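Local atomic coordinates of peptide amidase (Stenotrophomonas maltophilia, PDB entry 1M22), a protein that probably hydrolyses amide bonds, as a peptide amidase of the amidase signature family. Residues S189-A194 against A415-V420; E399-A404 against S437-A442. One frame throughout, in Å; residues are numbered along the deposited sequence.

Interaction 1 lies near the middle of the molecule, about 10 Å from the centre of the chain, and interaction 2 about 19 Å from it. Their centres are about 17 Å apart and their nearest atoms about 7 Å, so they do not touch. Along the chain the segments alternate: 189-194, 399-404, 415-420, 437-442. Helix 383-407, strand 412-416 and helix 436-442 follow one another. The strand belongs to the eleven-stranded mixed sheet, and its end runs into interaction 1. The two helices pack in interaction 2. One late region of the sequence thus packs against itself and also reaches the segment that carries the nucleophile S189.

Interaction 1 (S189-A194 against A415-V420); sequences SIVCPA and APTTGV
T417 and T418 each bring a methyl group to the first turn of helix 191-196. These methyls make the two close touches of the contact. T417 CG2 lies 3.5 Å from V191 O. T418 CG2 lies 3.8 Å from C192 SG. The cysteine sulfur points away from its own backbone N (chi1 -152°), which carries it out from the helix to this methyl. T418 OG1 is 4.0 Å from C192 SG, and no hydrogen bond forms between them.

The loose part is between T417 and the valine side chain, where T417 CG2 stays 4.2 Å from V191 CB. The methyl rests on the carbonyl oxygen and only grazes the valine CB. All four touching residues are buried, and none faces solvent. The contrast is therefore between close and looser packing within the interior.

The threonine hydroxyls have partners elsewhere: T417 OG1 bonds to T448 OG1 on strand 446-454, and T418 OG1 bonds to E434. S189, the nucleophile, comes just before this turn and is hydrogen-bonded through OG to S165, a second member of the triad. C192 also touches C163, although the disulfide known between these two cysteines is absent in this structure.

Strand 412-416 is thus joined through its C-terminal extension to the helix that follows the nucleophile. No hydrogen bond or charge pair spans the two segments. The chemistry implies a join made by fit of methyls, sulfur and a carbonyl, with the threonine hydroxyls anchored to other parts of the fold.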
loop_
_atom_site.group_PDB
_atom_site.type_symbol
_atom_site.label_atom_id
_atom_site.label_comp_id
_atom_site.label_asym_id
_atom_site.label_seq_id
_atom_site.Cartn_x
_atom_site.Cartn_y
_atom_site.Cartn_z
ATOM N N SER A 189 3.982 -4.908 -1.973
ATOM C CA SER A 189 3.926 -4.228 -0.676
ATOM C C SER A 189 2.659 -3.495 -0.251
ATOM O O SER A 189 2.559 -3.077 0.905
ATOM C CB SER A 189 5.128 -3.302 -0.517
ATOM O OG SER A 189 6.292 -4.063 -0.229
ATOM N N ILE A 190 1.715 -3.297 -1.166
ATOM C CA ILE A 190 0.445 -2.694 -0.780
ATOM C C ILE A 190 -0.633 -3.774 -0.826
ATOM O O ILE A 190 -1.282 -4.053 0.180
ATOM C CB ILE A 190 0.002 -1.535 -1.711
ATOM C CG1 ILE A 190 0.801 -0.269 -1.386
ATOM C CG2 ILE A 190 -1.502 -1.262 -1.536
ATOM C CD1 ILE A 190 0.553 0.874 -2.347
ATOM N N VAL A 191 -0.797 -4.418 -1.976
ATOM C CA VAL A 191 -1.858 -5.409 -2.103
ATOM C C VAL A 191 -1.725 -6.661 -1.253
ATOM O O VAL A 191 -2.731 -7.195 -0.793
ATOM C CB VAL A 191 -2.097 -5.806 -3.591
ATOM C CG1 VAL A 191 -2.538 -4.580 -4.378
ATOM C CG2 VAL A 191 -0.841 -6.412 -4.199
ATOM N N CYS A 192 -0.502 -7.125 -1.020
ATOM C CA CYS A 192 -0.340 -8.328 -0.211
ATOM C C CYS A 192 -0.719 -8.088 1.250
ATOM O O CYS A 192 -1.549 -8.817 1.799
ATOM C CB CYS A 192 1.089 -8.860 -0.309
ATOM S SG CYS A 192 1.183 -10.643 -0.064
ATOM N N PRO A 193 -0.121 -7.077 1.905
ATOM C CA PRO A 193 -0.526 -6.884 3.302
ATOM C C PRO A 193 -1.986 -6.449 3.418
ATOM O O PRO A 193 -2.645 -6.731 4.413
ATOM C CB PRO A 193 0.471 -5.846 3.827
ATOM C CG PRO A 193 0.938 -5.127 2.589
ATOM C CD PRO A 193 1.033 -6.226 1.561
ATOM N N ALA A 194 -2.507 -5.769 2.403
ATOM C CA ALA A 194 -3.906 -5.374 2.465
ATOM C C ALA A 194 -4.774 -6.639 2.493
ATOM O O ALA A 194 -5.661 -6.776 3.338
ATOM C CB ALA A 194 -4.267 -4.500 1.267
ATOM N N ALA A 415 -7.899 -12.471 -9.632
ATOM C CA ALA A 415 -7.348 -13.687 -9.055
ATOM C C ALA A 415 -7.254 -13.498 -7.557
ATOM O O ALA A 415 -7.391 -12.383 -7.057
ATOM C CB ALA A 415 -5.949 -13.935 -9.613
ATOM N N PRO A 416 -7.057 -14.594 -6.810
ATOM C CA PRO A 416 -6.934 -14.417 -5.362
ATOM C C PRO A 416 -5.633 -13.620 -5.245
ATOM O O PRO A 416 -4.704 -13.843 -6.024
ATOM C CB PRO A 416 -6.761 -15.844 -4.849
ATOM C CG PRO A 416 -7.457 -16.677 -5.883
ATOM C CD PRO A 416 -7.046 -16.019 -7.179
ATOM N N THR A 417 -5.552 -12.694 -4.299
ATOM C CA THR A 417 -4.345 -11.888 -4.154
ATOM C C THR A 417 -3.140 -12.706 -3.698
ATOM O O THR A 417 -2.050 -12.609 -4.267
ATOM C CB THR A 417 -4.590 -10.739 -3.165
ATOM O OG1 THR A 417 -5.743 -10.004 -3.593
ATOM C CG2 THR A 417 -3.385 -9.804 -3.106
ATOM N N THR A 418 -3.348 -13.517 -2.668
ATOM C CA THR A 418 -2.290 -14.349 -2.115
ATOM C C THR A 418 -2.943 -15.372 -1.189
ATOM O O THR A 418 -4.163 -15.529 -1.202
ATOM C CB THR A 418 -1.267 -13.477 -1.334
ATOM O OG1 THR A 418 -0.183 -14.294 -0.876
ATOM C CG2 THR A 418 -1.931 -12.792 -0.139
ATOM N N GLY A 419 -2.135 -16.081 -0.406
ATOM C CA GLY A 419 -2.678 -17.056 0.525
ATOM C C GLY A 419 -2.991 -16.362 1.838
ATOM O O GLY A 419 -3.172 -15.144 1.866
ATOM N N VAL A 420 -3.059 -17.119 2.930
ATOM C CA VAL A 420 -3.353 -16.520 4.227
ATOM C C VAL A 420 -2.097 -16.304 5.057
ATOM O O VAL A 420 -1.026 -16.821 4.742
ATOM C CB VAL A 420 -4.334 -17.384 5.043
ATOM C CG1 VAL A 420 -5.655 -17.499 4.304
ATOM C CG2 VAL A 420 -3.735 -18.759 5.301
#

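Interaction 2 (E399-A404 against S437-A442); sequences EGIDAA and SAAAVA
I401 places CG1 opposite its own carbonyl carbon and beside its backbone N (chi1 -72°). The chain then runs on extended (chi2 170°), which pushes CD1 out to helix 436-442. There the methyl lands on the backbone. CD1 of I401 is 3.6 Å from A439 N and 3.7 Å from A438 C, so it rests against the peptide link between the two alanines.

CD1 also meets the alanine methyls of that helix. The closest is A438 CB, 3.9 Å from I401 CD1. A439 CB is a little farther from the tip, and A442 CB meets it only loosely. I401 CG1 adds a second touch to A438 CB. A438 and A442 are one turn apart, joined by the helical bond from A442 N to A438 O. Their small side chains let the isoleucine tip reach the main chain of the helix.

The side chains that meet are all apolar, and no hydrogen bond crosses. The touching residues are buried. The axes of the two short segments come within 9.9 Å, with an angle of 115° between their directions. I401 closes the wider pi-type turn at 399-401. Helix 383-407 is kinked here, where the N of G400 and of A403 lacks a bond to the turn before.

An earlier turn of helix 383-407 also meets helix 436-442, since A396 touches V441 and A442. W318 packs on A438 as well, and on V441. Beyond these two helices the chain enters the central sheet, through strand 412-416 after the first and strand 446-454 after the second.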
loop_
_atom_site.group_PDB
_atom_site.type_symbol
_atom_site.label_atom_id
_atom_site.label_comp_id
_atom_site.label_asym_id
_atom_site.label_seq_id
_atom_site.Cartn_x
_atom_site.Cartn_y
_atom_site.Cartn_z
ATOM N N GLU A 399 3.401 -7.356 -23.316
ATOM C CA GLU A 399 3.354 -8.773 -23.640
ATOM C C GLU A 399 2.853 -9.648 -22.495
ATOM O O GLU A 399 2.888 -10.877 -22.577
ATOM C CB GLU A 399 4.740 -9.229 -24.107
ATOM C CG GLU A 399 5.121 -8.657 -25.471
ATOM C CD GLU A 399 6.590 -8.836 -25.814
ATOM O OE1 GLU A 399 7.195 -9.832 -25.371
ATOM O OE2 GLU A 399 7.133 -7.982 -26.544
ATOM N N GLY A 400 2.373 -9.003 -21.435
ATOM C CA GLY A 400 1.855 -9.723 -20.285
ATOM C C GLY A 400 0.401 -9.365 -20.040
ATOM O O GLY A 400 -0.501 -9.929 -20.660
ATOM N N ILE A 401 0.171 -8.416 -19.138
ATOM C CA ILE A 401 -1.183 -7.985 -18.826
ATOM C C ILE A 401 -1.940 -7.514 -20.072
ATOM O O ILE A 401 -3.087 -7.908 -20.294
ATOM C CB ILE A 401 -1.169 -6.844 -17.778
ATOM C CG1 ILE A 401 -0.782 -7.406 -16.405
ATOM C CG2 ILE A 401 -2.532 -6.154 -17.728
ATOM C CD1 ILE A 401 -0.497 -6.336 -15.358
ATOM N N ASP A 402 -1.303 -6.683 -20.892
ATOM C CA ASP A 402 -1.978 -6.176 -22.082
ATOM C C ASP A 402 -2.305 -7.270 -23.091
ATOM O O ASP A 402 -3.337 -7.212 -23.757
ATOM C CB ASP A 402 -1.150 -5.079 -22.750
ATOM C CG ASP A 402 -1.006 -3.849 -21.878
ATOM O OD1 ASP A 402 -1.970 -3.509 -21.157
ATOM O OD2 ASP A 402 0.067 -3.216 -21.922
ATOM N N ALA A 403 -1.434 -8.266 -23.205
ATOM C CA ALA A 403 -1.680 -9.359 -24.138
ATOM C C ALA A 403 -2.907 -10.152 -23.693
ATOM O O ALA A 403 -3.734 -10.548 -24.513
ATOM C CB ALA A 403 -0.460 -10.273 -24.215
ATOM N N ALA A 404 -3.031 -10.383 -22.388
ATOM C CA ALA A 404 -4.172 -11.121 -21.861
ATOM C C ALA A 404 -5.458 -10.315 -22.031
ATOM O O ALA A 404 -6.494 -10.859 -22.411
ATOM C CB ALA A 404 -3.948 -11.456 -20.390
ATOM N N SER A 437 2.560 -9.493 -9.127
ATOM C CA SER A 437 3.863 -9.029 -9.583
ATOM C C SER A 437 3.774 -8.432 -10.985
ATOM O O SER A 437 4.522 -7.518 -11.325
ATOM C CB SER A 437 4.871 -10.179 -9.582
ATOM O OG SER A 437 6.143 -9.738 -10.037
ATOM N N ALA A 438 2.860 -8.950 -11.798
ATOM C CA ALA A 438 2.700 -8.450 -13.159
ATOM C C ALA A 438 2.374 -6.958 -13.152
ATOM O O ALA A 438 2.976 -6.180 -13.887
ATOM C CB ALA A 438 1.602 -9.225 -13.881
ATOM N N ALA A 439 1.418 -6.556 -12.322
ATOM C CA ALA A 439 1.049 -5.149 -12.255
ATOM C C ALA A 439 2.194 -4.308 -11.699
ATOM O O ALA A 439 2.470 -3.213 -12.189
ATOM C CB ALA A 439 -0.201 -4.973 -11.396
ATOM N N ALA A 440 2.865 -4.819 -10.675
ATOM C CA ALA A 440 3.975 -4.090 -10.080
ATOM C C ALA A 440 5.104 -3.841 -11.082
ATOM O O ALA A 440 5.608 -2.724 -11.201
ATOM C CB ALA A 440 4.509 -4.852 -8.865
ATOM N N VAL A 441 5.490 -4.883 -11.809
ATOM C CA VAL A 441 6.576 -4.768 -12.774
ATOM C C VAL A 441 6.183 -3.950 -14.007
ATOM O O VAL A 441 7.005 -3.223 -14.566
ATOM C CB VAL A 441 7.071 -6.175 -13.174
ATOM C CG1 VAL A 441 8.150 -6.083 -14.243
ATOM C CG2 VAL A 441 7.615 -6.883 -11.933
ATOM N N ALA A 442 4.925 -4.051 -14.422
ATOM C CA ALA A 442 4.447 -3.295 -15.577
ATOM C C ALA A 442 4.198 -1.836 -15.213
ATOM O O ALA A 442 4.127 -0.980 -16.093
ATOM C CB ALA A 442 3.157 -3.911 -16.102
#